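Local structure of SusD homolog (Bacteroides thetaiotaomicron VPI-5482, 3IHV) at residues 29-32 with 36-39; 240-245 with 368-373; 288-291 with 296-299; 337-342 with 357-362. The protein probably binds sugars at the bacterial outer membrane as a SusD-type surface protein. All coordinates share one frame; numbering follows the deposited sequence.

Contact 1: residues 29-32 with 36-39. With EDO (1,2-ethanediol), chain M.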
loop_
_atom_site.group_PDB
_atom_site.type_symbol
_atom_site.label_atom_id
_atom_site.label_comp_id
_atom_site.label_asym_id
_atom_site.label_seq_id
_atom_site.Cartn_x
_atom_site.Cartn_y
_atom_site.Cartn_z
ATOM N N ARG A 29 12.482 6.475 -8.831
ATOM C CA ARG A 29 12.266 7.735 -8.122
ATOM C C ARG A 29 10.814 8.178 -8.257
ATOM O O ARG A 29 10.318 8.888 -7.400
ATOM C CB ARG A 29 13.242 8.781 -8.656
ATOM C CG ARG A 29 13.281 10.117 -7.995
ATOM C CD ARG A 29 14.423 10.950 -8.690
ATOM N NE ARG A 29 15.680 10.188 -8.694
ATOM C CZ ARG A 29 16.459 9.892 -9.753
ATOM N NH1 ARG A 29 16.247 10.395 -10.971
ATOM N NH2 ARG A 29 17.532 9.135 -9.559
ATOM N N THR A 30 10.110 7.734 -9.306
ATOM C CA THR A 30 8.694 8.095 -9.472
ATOM C C THR A 30 7.909 7.776 -8.190
ATOM O O THR A 30 7.040 8.563 -7.735
ATOM C CB THR A 30 8.055 7.376 -10.667
ATOM O OG1 THR A 30 8.946 7.407 -11.785
ATOM C CG2 THR A 30 6.749 8.046 -11.065
ATOM N N ASN A 31 8.247 6.641 -7.575
ATOM C CA ASN A 31 7.554 6.179 -6.390
ATOM C C ASN A 31 7.550 7.119 -5.203
ATOM O O ASN A 31 6.638 6.996 -4.390
ATOM C CB ASN A 31 8.094 4.807 -5.929
ATOM C CG ASN A 31 7.651 3.687 -6.843
ATOM O OD1 ASN A 31 6.573 3.756 -7.448
ATOM N ND2 ASN A 31 8.453 2.653 -6.921
ATOM N N THR A 32 8.545 7.995 -5.098
ATOM C CA THR A 32 8.686 8.891 -3.940
ATOM C C THR A 32 7.869 10.164 -4.067
ATOM O O THR A 32 7.845 10.963 -3.142
ATOM C CB THR A 32 10.167 9.244 -3.637
ATOM O OG1 THR A 32 10.752 9.905 -4.763
ATOM C CG2 THR A 32 10.959 7.967 -3.258
HETATM N N MSE A 36 2.373 9.758 -5.628
HETATM C CA MSE A 36 2.616 8.323 -5.610
HETATM C C MSE A 36 2.673 7.904 -4.126
HETATM O O MSE A 36 1.727 8.202 -3.392
HETATM C CB MSE A 36 3.895 7.992 -6.393
HETATM C CG MSE A 36 3.818 8.383 -7.847
HETATM SE SE MSE A 36 2.729 7.176 -8.909
HETATM C CE MSE A 36 3.876 5.583 -8.857
ATOM N N TYR A 37 3.755 7.280 -3.649
ATOM C CA TYR A 37 3.727 6.716 -2.289
ATOM C C TYR A 37 4.098 7.683 -1.176
ATOM O O TYR A 37 4.042 7.310 -0.006
ATOM C CB TYR A 37 4.522 5.382 -2.253
ATOM C CG TYR A 37 3.937 4.395 -3.241
ATOM C CD1 TYR A 37 2.815 3.682 -2.916
ATOM C CD2 TYR A 37 4.465 4.252 -4.527
ATOM C CE1 TYR A 37 2.212 2.827 -3.835
ATOM C CE2 TYR A 37 3.879 3.381 -5.448
ATOM C CZ TYR A 37 2.761 2.698 -5.106
ATOM O OH TYR A 37 2.173 1.868 -6.038
ATOM N N GLY A 38 4.496 8.915 -1.511
ATOM C CA GLY A 38 4.775 9.876 -0.470
ATOM C C GLY A 38 3.505 10.245 0.304
ATOM O O GLY A 38 3.588 10.603 1.489
ATOM N N TYR A 39 2.337 10.114 -0.349
ATOM C CA TYR A 39 1.058 10.532 0.251
ATOM C C TYR A 39 -0.183 9.966 -0.395
ATOM O O TYR A 39 -0.976 9.302 0.274
ATOM C CB TYR A 39 1.030 12.070 0.277
ATOM C CG TYR A 39 -0.200 12.744 0.829
ATOM C CD1 TYR A 39 -0.909 12.209 1.885
ATOM C CD2 TYR A 39 -0.536 14.008 0.399
ATOM C CE1 TYR A 39 -2.031 12.871 2.412
ATOM C CE2 TYR A 39 -1.653 14.680 0.925
ATOM C CZ TYR A 39 -2.400 14.079 1.903
ATOM O OH TYR A 39 -3.473 14.750 2.412
HETATM C C1 EDO M . 12.418 4.352 -3.501
HETATM O O1 EDO M . 12.659 3.152 -2.787
HETATM C C2 EDO M . 11.895 4.071 -4.897
HETATM O O2 EDO M . 10.848 3.095 -4.979
#

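Contact 2: residues 240-245 with 368-373. With EDO (1,2-ethanediol), chain O.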
loop_
_atom_site.group_PDB
_atom_site.type_symbol
_atom_site.label_atom_id
_atom_site.label_comp_id
_atom_site.label_asym_id
_atom_site.label_seq_id
_atom_site.Cartn_x
_atom_site.Cartn_y
_atom_site.Cartn_z
ATOM N N LYS A 240 10.787 -12.405 13.006
ATOM C CA LYS A 240 10.377 -13.040 14.275
ATOM C C LYS A 240 9.433 -12.133 15.069
ATOM O O LYS A 240 8.377 -12.579 15.520
ATOM C CB LYS A 240 11.603 -13.416 15.113
ATOM C CG LYS A 240 11.247 -14.015 16.470
ATOM C CD LYS A 240 12.515 -14.404 17.269
ATOM C CE LYS A 240 12.143 -14.771 18.686
ATOM N NZ LYS A 240 13.281 -15.350 19.482
ATOM N N ASP A 241 9.837 -10.863 15.203
ATOM C CA ASP A 241 9.096 -9.879 15.972
ATOM C C ASP A 241 8.341 -8.883 15.097
ATOM O O ASP A 241 8.936 -8.155 14.319
ATOM C CB ASP A 241 10.042 -9.128 16.879
ATOM C CG ASP A 241 10.712 -10.025 17.872
ATOM O OD1 ASP A 241 10.032 -10.873 18.482
ATOM O OD2 ASP A 241 11.934 -9.856 18.070
ATOM N N TYR A 242 7.027 -8.847 15.241
ATOM C CA TYR A 242 6.197 -7.913 14.450
ATOM C C TYR A 242 6.678 -6.488 14.585
ATOM O O TYR A 242 6.678 -5.749 13.602
ATOM C CB TYR A 242 4.756 -7.992 14.902
ATOM C CG TYR A 242 3.778 -7.337 13.987
ATOM C CD1 TYR A 242 3.432 -7.923 12.757
ATOM C CD2 TYR A 242 3.119 -6.186 14.364
ATOM C CE1 TYR A 242 2.490 -7.335 11.935
ATOM C CE2 TYR A 242 2.186 -5.615 13.565
ATOM C CZ TYR A 242 1.872 -6.174 12.351
ATOM O OH TYR A 242 0.942 -5.529 11.574
ATOM N N GLU A 243 7.072 -6.119 15.800
ATOM C CA GLU A 243 7.557 -4.764 16.075
ATOM C C GLU A 243 8.773 -4.396 15.216
ATOM O O GLU A 243 8.945 -3.254 14.840
ATOM C CB GLU A 243 7.842 -4.580 17.576
ATOM C CG GLU A 243 8.337 -3.167 17.931
ATOM C CD GLU A 243 8.465 -2.903 19.423
ATOM O OE1 GLU A 243 7.973 -3.707 20.224
ATOM O OE2 GLU A 243 9.101 -1.893 19.775
ATOM N N GLN A 244 9.612 -5.385 14.912
ATOM C CA GLN A 244 10.801 -5.152 14.112
ATOM C C GLN A 244 10.479 -4.580 12.750
ATOM O O GLN A 244 11.282 -3.845 12.176
ATOM C CB GLN A 244 11.646 -6.444 13.993
ATOM C CG GLN A 244 13.065 -6.189 13.499
ATOM C CD GLN A 244 13.895 -5.375 14.495
ATOM O OE1 GLN A 244 13.919 -5.683 15.672
ATOM N NE2 GLN A 244 14.593 -4.356 14.010
ATOM N N LEU A 245 9.344 -4.964 12.156
ATOM C CA LEU A 245 8.978 -4.357 10.907
ATOM C C LEU A 245 8.894 -2.825 10.981
ATOM O O LEU A 245 9.273 -2.126 10.018
ATOM C CB LEU A 245 7.598 -4.864 10.440
ATOM C CG LEU A 245 7.485 -6.315 9.984
ATOM C CD1 LEU A 245 6.055 -6.789 9.995
ATOM C CD2 LEU A 245 8.155 -6.497 8.595
ATOM N N PRO A 368 -3.025 5.109 13.665
ATOM C CA PRO A 368 -2.109 3.973 13.585
ATOM C C PRO A 368 -0.910 4.243 14.507
ATOM O O PRO A 368 -0.604 5.408 14.814
ATOM C CB PRO A 368 -1.655 4.003 12.104
ATOM C CG PRO A 368 -2.649 4.903 11.384
ATOM C CD PRO A 368 -3.175 5.821 12.388
ATOM N N ALA A 369 -0.238 3.178 14.956
ATOM C CA ALA A 369 0.980 3.289 15.761
ATOM C C ALA A 369 2.189 2.725 15.015
ATOM O O ALA A 369 3.306 2.784 15.502
ATOM C CB ALA A 369 0.818 2.566 17.084
ATOM N N LYS A 370 1.971 2.176 13.820
ATOM C CA LYS A 370 3.050 1.568 13.030
ATOM C C LYS A 370 4.157 2.548 12.662
ATOM O O LYS A 370 5.307 2.146 12.504
ATOM C CB LYS A 370 2.473 0.962 11.767
ATOM C CG LYS A 370 1.607 -0.237 12.071
ATOM C CD LYS A 370 0.999 -0.877 10.837
ATOM C CE LYS A 370 0.404 -2.250 11.190
ATOM N NZ LYS A 370 -0.281 -3.018 10.073
ATOM N N TRP A 371 3.781 3.809 12.470
ATOM C CA TRP A 371 4.729 4.848 12.067
ATOM C C TRP A 371 4.899 5.925 13.149
ATOM O O TRP A 371 5.009 7.114 12.862
ATOM C CB TRP A 371 4.400 5.393 10.658
ATOM C CG TRP A 371 4.245 4.251 9.692
ATOM C CD1 TRP A 371 5.254 3.568 9.070
ATOM C CD2 TRP A 371 3.021 3.573 9.333
ATOM N NE1 TRP A 371 4.736 2.511 8.343
ATOM C CE2 TRP A 371 3.372 2.522 8.452
ATOM C CE3 TRP A 371 1.666 3.814 9.588
ATOM C CZ2 TRP A 371 2.425 1.661 7.889
ATOM C CZ3 TRP A 371 0.711 2.953 9.032
ATOM C CH2 TRP A 371 1.106 1.901 8.168
ATOM N N ASP A 372 4.977 5.457 14.399
ATOM C CA ASP A 372 5.250 6.298 15.533
ATOM C C ASP A 372 6.741 6.730 15.546
ATOM O O ASP A 372 7.640 6.004 16.019
ATOM C CB ASP A 372 4.884 5.558 16.801
ATOM C CG ASP A 372 5.064 6.399 18.026
ATOM O OD1 ASP A 372 5.859 7.387 17.981
ATOM O OD2 ASP A 372 4.458 6.036 19.035
ATOM N N ILE A 373 6.985 7.909 14.992
ATOM C CA ILE A 373 8.340 8.451 14.893
ATOM C C ILE A 373 9.021 8.613 16.285
ATOM O O ILE A 373 10.177 8.241 16.443
ATOM C CB ILE A 373 8.348 9.776 14.085
ATOM C CG1 ILE A 373 8.012 9.495 12.623
ATOM C CG2 ILE A 373 9.688 10.481 14.218
ATOM C CD1 ILE A 373 7.883 10.752 11.739
HETATM C C1 EDO O . 16.979 -5.668 16.703
HETATM O O1 EDO O . 15.818 -5.776 17.538
HETATM C C2 EDO O . 17.492 -4.239 16.720
HETATM O O2 EDO O . 16.530 -3.323 16.162
#

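Contact 3: residues 288-291 with 296-299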
loop_
_atom_site.group_PDB
_atom_site.type_symbol
_atom_site.label_atom_id
_atom_site.label_comp_id
_atom_site.label_asym_id
_atom_site.label_seq_id
_atom_site.Cartn_x
_atom_site.Cartn_y
_atom_site.Cartn_z
ATOM N N THR A 288 1.374 14.237 17.445
ATOM C CA THR A 288 2.583 14.730 18.139
ATOM C C THR A 288 2.778 16.222 17.956
ATOM O O THR A 288 2.659 16.748 16.835
ATOM C CB THR A 288 3.817 14.010 17.495
ATOM O OG1 THR A 288 3.593 12.599 17.451
ATOM C CG2 THR A 288 5.173 14.354 18.195
ATOM N N THR A 289 3.060 16.934 19.046
ATOM C CA THR A 289 3.310 18.356 18.952
ATOM C C THR A 289 4.740 18.662 18.519
ATOM O O THR A 289 5.658 17.891 18.756
ATOM C CB THR A 289 3.175 19.040 20.320
ATOM O OG1 THR A 289 4.064 18.402 21.243
ATOM C CG2 THR A 289 1.746 18.966 20.847
ATOM N N ALA A 290 4.897 19.813 17.873
ATOM C CA ALA A 290 6.195 20.324 17.505
ATOM C C ALA A 290 6.782 20.882 18.806
ATOM O O ALA A 290 6.029 21.461 19.623
ATOM C CB ALA A 290 6.040 21.445 16.435
ATOM N N ILE A 291 8.085 20.655 18.995
ATOM C CA ILE A 291 8.892 21.187 20.079
ATOM C C ILE A 291 10.063 21.920 19.407
ATOM O O ILE A 291 10.890 21.281 18.753
ATOM C CB ILE A 291 9.485 20.093 20.957
ATOM C CG1 ILE A 291 8.379 19.247 21.604
ATOM C CG2 ILE A 291 10.344 20.744 22.055
ATOM C CD1 ILE A 291 8.982 18.049 22.411
ATOM N N GLY A 296 9.471 17.907 15.058
ATOM C CA GLY A 296 8.443 18.469 14.216
ATOM C C GLY A 296 7.126 17.854 14.674
ATOM O O GLY A 296 7.126 16.816 15.318
ATOM N N SER A 297 6.019 18.521 14.380
ATOM C CA SER A 297 4.706 17.944 14.708
ATOM C C SER A 297 4.307 16.857 13.707
ATOM O O SER A 297 4.914 16.736 12.639
ATOM C CB SER A 297 3.654 19.062 14.761
ATOM O OG SER A 297 3.597 19.733 13.518
ATOM N N CYS A 298 3.323 16.028 14.082
ATOM C CA CYS A 298 2.729 15.030 13.174
ATOM C C CYS A 298 1.235 15.273 13.205
ATOM O O CYS A 298 0.647 15.203 14.275
ATOM C CB CYS A 298 3.008 13.594 13.589
ATOM S SG CYS A 298 4.777 13.190 13.614
ATOM N N ALA A 299 0.644 15.542 12.040
ATOM C CA ALA A 299 -0.787 15.906 11.932
ATOM C C ALA A 299 -1.688 14.738 12.330
ATOM O O ALA A 299 -2.740 14.929 12.966
ATOM C CB ALA A 299 -1.129 16.415 10.494
#

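Contact 4: residues 337-342 with 357-362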
loop_
_atom_site.group_PDB
_atom_site.type_symbol
_atom_site.label_atom_id
_atom_site.label_comp_id
_atom_site.label_asym_id
_atom_site.label_seq_id
_atom_site.Cartn_x
_atom_site.Cartn_y
_atom_site.Cartn_z
ATOM N N LEU A 337 -2.884 9.419 26.997
ATOM C CA LEU A 337 -3.994 8.712 26.337
ATOM C C LEU A 337 -4.961 9.719 25.727
ATOM O O LEU A 337 -5.241 10.743 26.324
ATOM C CB LEU A 337 -4.773 7.860 27.323
ATOM C CG LEU A 337 -4.009 6.685 27.885
ATOM C CD1 LEU A 337 -4.804 6.121 29.076
ATOM C CD2 LEU A 337 -3.700 5.624 26.772
ATOM N N TRP A 338 -5.489 9.386 24.559
ATOM C CA TRP A 338 -6.483 10.219 23.893
ATOM C C TRP A 338 -7.692 10.509 24.778
ATOM O O TRP A 338 -8.217 11.626 24.766
ATOM C CB TRP A 338 -6.931 9.571 22.557
ATOM C CG TRP A 338 -6.119 9.996 21.401
ATOM C CD1 TRP A 338 -5.193 9.283 20.735
ATOM C CD2 TRP A 338 -6.131 11.295 20.809
ATOM N NE1 TRP A 338 -4.669 10.031 19.710
ATOM C CE2 TRP A 338 -5.221 11.278 19.752
ATOM C CE3 TRP A 338 -6.868 12.449 21.051
ATOM C CZ2 TRP A 338 -5.004 12.387 18.942
ATOM C CZ3 TRP A 338 -6.659 13.534 20.254
ATOM C CH2 TRP A 338 -5.725 13.506 19.236
ATOM N N VAL A 339 -8.102 9.551 25.604
ATOM C CA VAL A 339 -9.262 9.755 26.447
ATOM C C VAL A 339 -9.030 10.610 27.681
ATOM O O VAL A 339 -10.003 10.982 28.328
ATOM C CB VAL A 339 -9.856 8.438 26.917
ATOM C CG1 VAL A 339 -10.239 7.621 25.706
ATOM C CG2 VAL A 339 -8.850 7.686 27.819
ATOM N N ALA A 340 -7.776 10.941 27.993
ATOM C CA ALA A 340 -7.473 11.709 29.211
ATOM C C ALA A 340 -7.990 13.123 29.079
ATOM O O ALA A 340 -7.606 13.859 28.162
ATOM C CB ALA A 340 -5.954 11.705 29.517
ATOM N N GLY A 341 -8.944 13.458 29.936
ATOM C CA GLY A 341 -9.506 14.788 30.008
ATOM C C GLY A 341 -8.712 15.600 31.018
ATOM O O GLY A 341 -7.805 15.103 31.672
ATOM N N ALA A 342 -9.078 16.866 31.123
ATOM C CA ALA A 342 -8.405 17.789 32.008
ATOM C C ALA A 342 -8.366 17.271 33.451
ATOM O O ALA A 342 -7.340 17.375 34.106
ATOM C CB ALA A 342 -9.086 19.157 31.936
ATOM N N THR A 357 -18.034 1.990 26.745
ATOM C CA THR A 357 -19.084 2.964 26.887
ATOM C C THR A 357 -18.524 4.332 27.314
ATOM O O THR A 357 -19.272 5.304 27.377
ATOM C CB THR A 357 -20.139 2.494 27.947
ATOM O OG1 THR A 357 -19.546 2.435 29.253
ATOM C CG2 THR A 357 -20.702 1.105 27.575
ATOM N N LYS A 358 -17.236 4.398 27.659
ATOM C CA LYS A 358 -16.614 5.633 28.147
ATOM C C LYS A 358 -15.724 6.351 27.118
ATOM O O LYS A 358 -15.084 5.729 26.267
ATOM C CB LYS A 358 -15.793 5.326 29.412
ATOM C CG LYS A 358 -16.616 4.706 30.586
ATOM N N ALA A 359 -15.694 7.672 27.245
ATOM C CA ALA A 359 -14.815 8.552 26.473
ATOM C C ALA A 359 -14.862 8.260 24.997
ATOM O O ALA A 359 -13.837 8.288 24.311
ATOM C CB ALA A 359 -13.355 8.426 26.991
ATOM N N GLN A 360 -16.065 7.980 24.499
ATOM C CA GLN A 360 -16.235 7.581 23.124
ATOM C C GLN A 360 -15.822 8.650 22.125
ATOM O O GLN A 360 -15.273 8.342 21.098
ATOM C CB GLN A 360 -17.684 7.170 22.881
ATOM C CG GLN A 360 -18.122 5.948 23.689
ATOM C CD GLN A 360 -19.518 5.483 23.307
ATOM O OE1 GLN A 360 -20.392 6.294 23.053
ATOM N NE2 GLN A 360 -19.739 4.179 23.310
ATOM N N LYS A 361 -16.091 9.903 22.437
ATOM C CA LYS A 361 -15.744 10.966 21.515
ATOM C C LYS A 361 -14.251 10.964 21.190
ATOM O O LYS A 361 -13.877 10.986 20.043
ATOM C CB LYS A 361 -16.125 12.327 22.097
ATOM C CG LYS A 361 -15.906 13.501 21.140
ATOM C CD LYS A 361 -16.460 14.783 21.718
ATOM N N ASN A 362 -13.410 10.943 22.217
ATOM C CA ASN A 362 -11.956 11.004 22.050
ATOM C C ASN A 362 -11.368 9.725 21.489
ATOM O O ASN A 362 -10.319 9.746 20.848
ATOM C CB ASN A 362 -11.271 11.352 23.386
ATOM C CG ASN A 362 -11.488 12.833 23.811
ATOM O OD1 ASN A 362 -12.146 13.597 23.119
ATOM N ND2 ASN A 362 -10.927 13.218 24.935
#

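Contact 1: residues 29-32 with 36-39
Thr30 meets the second segment through its carbonyl: the selenomethionine Met36 lays CG against Thr30 O at 3.2 Å, its chain bent at both the CB-CG and CG-SE bonds. The hydroxyl of Thr30 is engaged elsewhere, with Val27 O and Arg90. Asn31 carries most of the contact. Its carbonyl O accepts the backbone N of Tyr37 at 3.0 Å, an N-H···O angle of 151°, with the donor tilted off the carbonyl plane. With CG anti to its carbonyl carbon (chi1 -73°), the side chain runs alongside Tyr37 and points the same way, amide and ring planes 72° apart. Asn31 OD1 meets the ring at its edge, in plane, 3.4 Å from Tyr37 CE2, while Met36 CE closes on Asn31 OD1 at 3.5 Å. The other end of the amide gives a nearly straight hydrogen bond, Asn31 ND2 to O2 of an ethanediol at 3.1 Å. With an alanine here, a gap would probably open beside the Tyr37 ring and the Met36 methyl, and the diol would lose its amide donor. Thr32 turns back on its own segment, where its OG1 and N both reach Arg29 O, at 2.9 and 3.0 Å respectively. The bond between Asn31 and Tyr37 thus closes the short link from helix 17-29 to helix 34-38 against helix 107-135, whose Glu130 holds the Tyr37 hydroxyl. Chemically, one firm backbone bond does the joining, whereas Asn31 OD1 is buried with no hydrogen-bonding partner, ring C-H and selenomethionine methyl being its neighbours across the contact.

Contact 2: residues 240-245 with 368-373
Lys370 NZ is the polar atom on which this contact turns: Tyr242 OH lies 3.2 Å from NZ in a weak hydrogen bond, Glu466 adds a salt bridge, and the carbonyl O of Ser464 takes a further bond. The Tyr242 hydroxyl is itself held by the carbonyl of Glu462, so ammonium and phenol are fixed side by side by the same stretch of chain. Lys370 and Tyr242 cross at a slant and touch only near their ends, Lys370 CE coming within 3.3 Å of Tyr242 OH. Each side chain has to reach for this. Beyond CG the lysine is fully extended, and in Tyr242 the ring swings anti to the backbone N (chi1 -167°), which sends the hydroxyl to the lysine tip. The buried lysine charge is probably stabilised mainly by Glu466, the phenol oxygen contributing less. At its base, Lys370 CB sits 3.5 Å above the plane of the Trp371 ring, over its centre. On the first segment, Gln244 binds an ethanediol, probably from the crystallisation liquor, through both ends of its amide: the diol O1 donates to Gln244 OE1 at 2.7 Å, and Gln244 NE2 donates to the diol O2 at 3.1 Å. Replacing Gln244 by an alanine would probably leave the diol ungripped and Asn248 OD1 without its amide donor. Lys370 lies within the type I turn from Ala369 to Asp372, which links strand 367-368 to helix 373-376, Asp372 capping the latter. Tyr242 belongs to helix 242-250, and its side chain packs on helix 320-324 and on Arg396 of strand 392-396.

Contact 3: residues 288-291 with 296-299
The flat groups that Thr288 and Cys298 bring together are peptide units, no ring taking part. Thr288 O receives Cys298 N at 2.9 Å, the donor tilted 25° out of the carbonyl plane, and the return bond from Thr288 N to Cys298 O is weak at 3.4 Å. Together they make a single antiparallel bridge, a hydrogen-bonded pair. Ser297 CB also presses on the Thr288 carbonyl, 3.3 Å from its O. Beside the bridge, Thr288 CB and Cys298 CB stand 4.0 Å apart. Thr288 OG1 is anti to its carbonyl carbon (chi1 -50°), which places it 4.1 Å from Cys298 SG; its hydrogen bond, however, goes to Val286 O. Further along, Ala290 CB and Ser297 CB come to 3.8 Å. Between Ala290 and Ser297 the chains stay close without exchanging backbone bonds, and pairing does not extend beyond the one bridge. Both segments belong to the long irregular connection from strand 259-263 to strand 302-304. Thr289 fastens the pair to the three-stranded sheet through backbone bonding with Tyr330 of strand 325-330, and Ser297 N is taken by Asn385.

Contact 4: residues 337-342 with 357-362
Asn362 leans on the backbone of Trp338 and Val339 through CB, CG and ND2. Its CB rests 3.4 Å from Trp338 O and 4.0 Å from Val339 CA. Next, CG stands anti to its own carbonyl carbon (chi1 -72°), which brings the amide up to the Trp338 carbonyl, CG lying 3.6 Å from Trp338 O. At the tip Asn362 ND2 donates to Trp338 O at 3.1 Å, but the N-H···O angle of 124° makes this a weak, strongly bent bond. The backbone O of Asn362 also nears Trp338, 3.8 Å from its CB. A second, apolar touch lies beside this one: Val339 CG1 butts against Ala359 CB at 3.5 Å, and Val339 CB is equally close to that methyl. The fit is tighter than ordinary carbon contact. Ala359 takes up a left-handed backbone conformation just ahead of helix 360-363, and its methyl points at the valine. Lys352 of helix 346-354 also meets Ala359, and Asp353 meets Val339. What results is a type I beta turn from Leu337 to Ala340, closed by Ala340 N to Leu337 O at 3.0 Å, whose two central residues pack on Ala359 and on Asn362 of the short, weakly bonded helix 360-363 where the chain leaves strand 335-337.

In the fold
Contact 1 lies in the N-terminal part of the chain and is complete before contact 2 opens. Contacts 3 and 4 then follow in series within the 122 residues that separate the two halves of contact 2. Centres of contacts 1 and 4 are about 36 Å apart, whereas contacts 2 and 3 approach to about 4 Å between nearest atoms without touching. The three-stranded sheet ties the later contacts together: contact 4 leaves strand 335-337, segment 368-373 leaves strand 367-368, and contact 3 bonds to strand 325-330 between them. Contacts 1 and 2 instead share the 259-263/392-396 pair, touching Ile263 and Arg396 respectively. The contacts thus join loops to helices (1, 2 and 4) and loop to loop (3) in this SusD homologue.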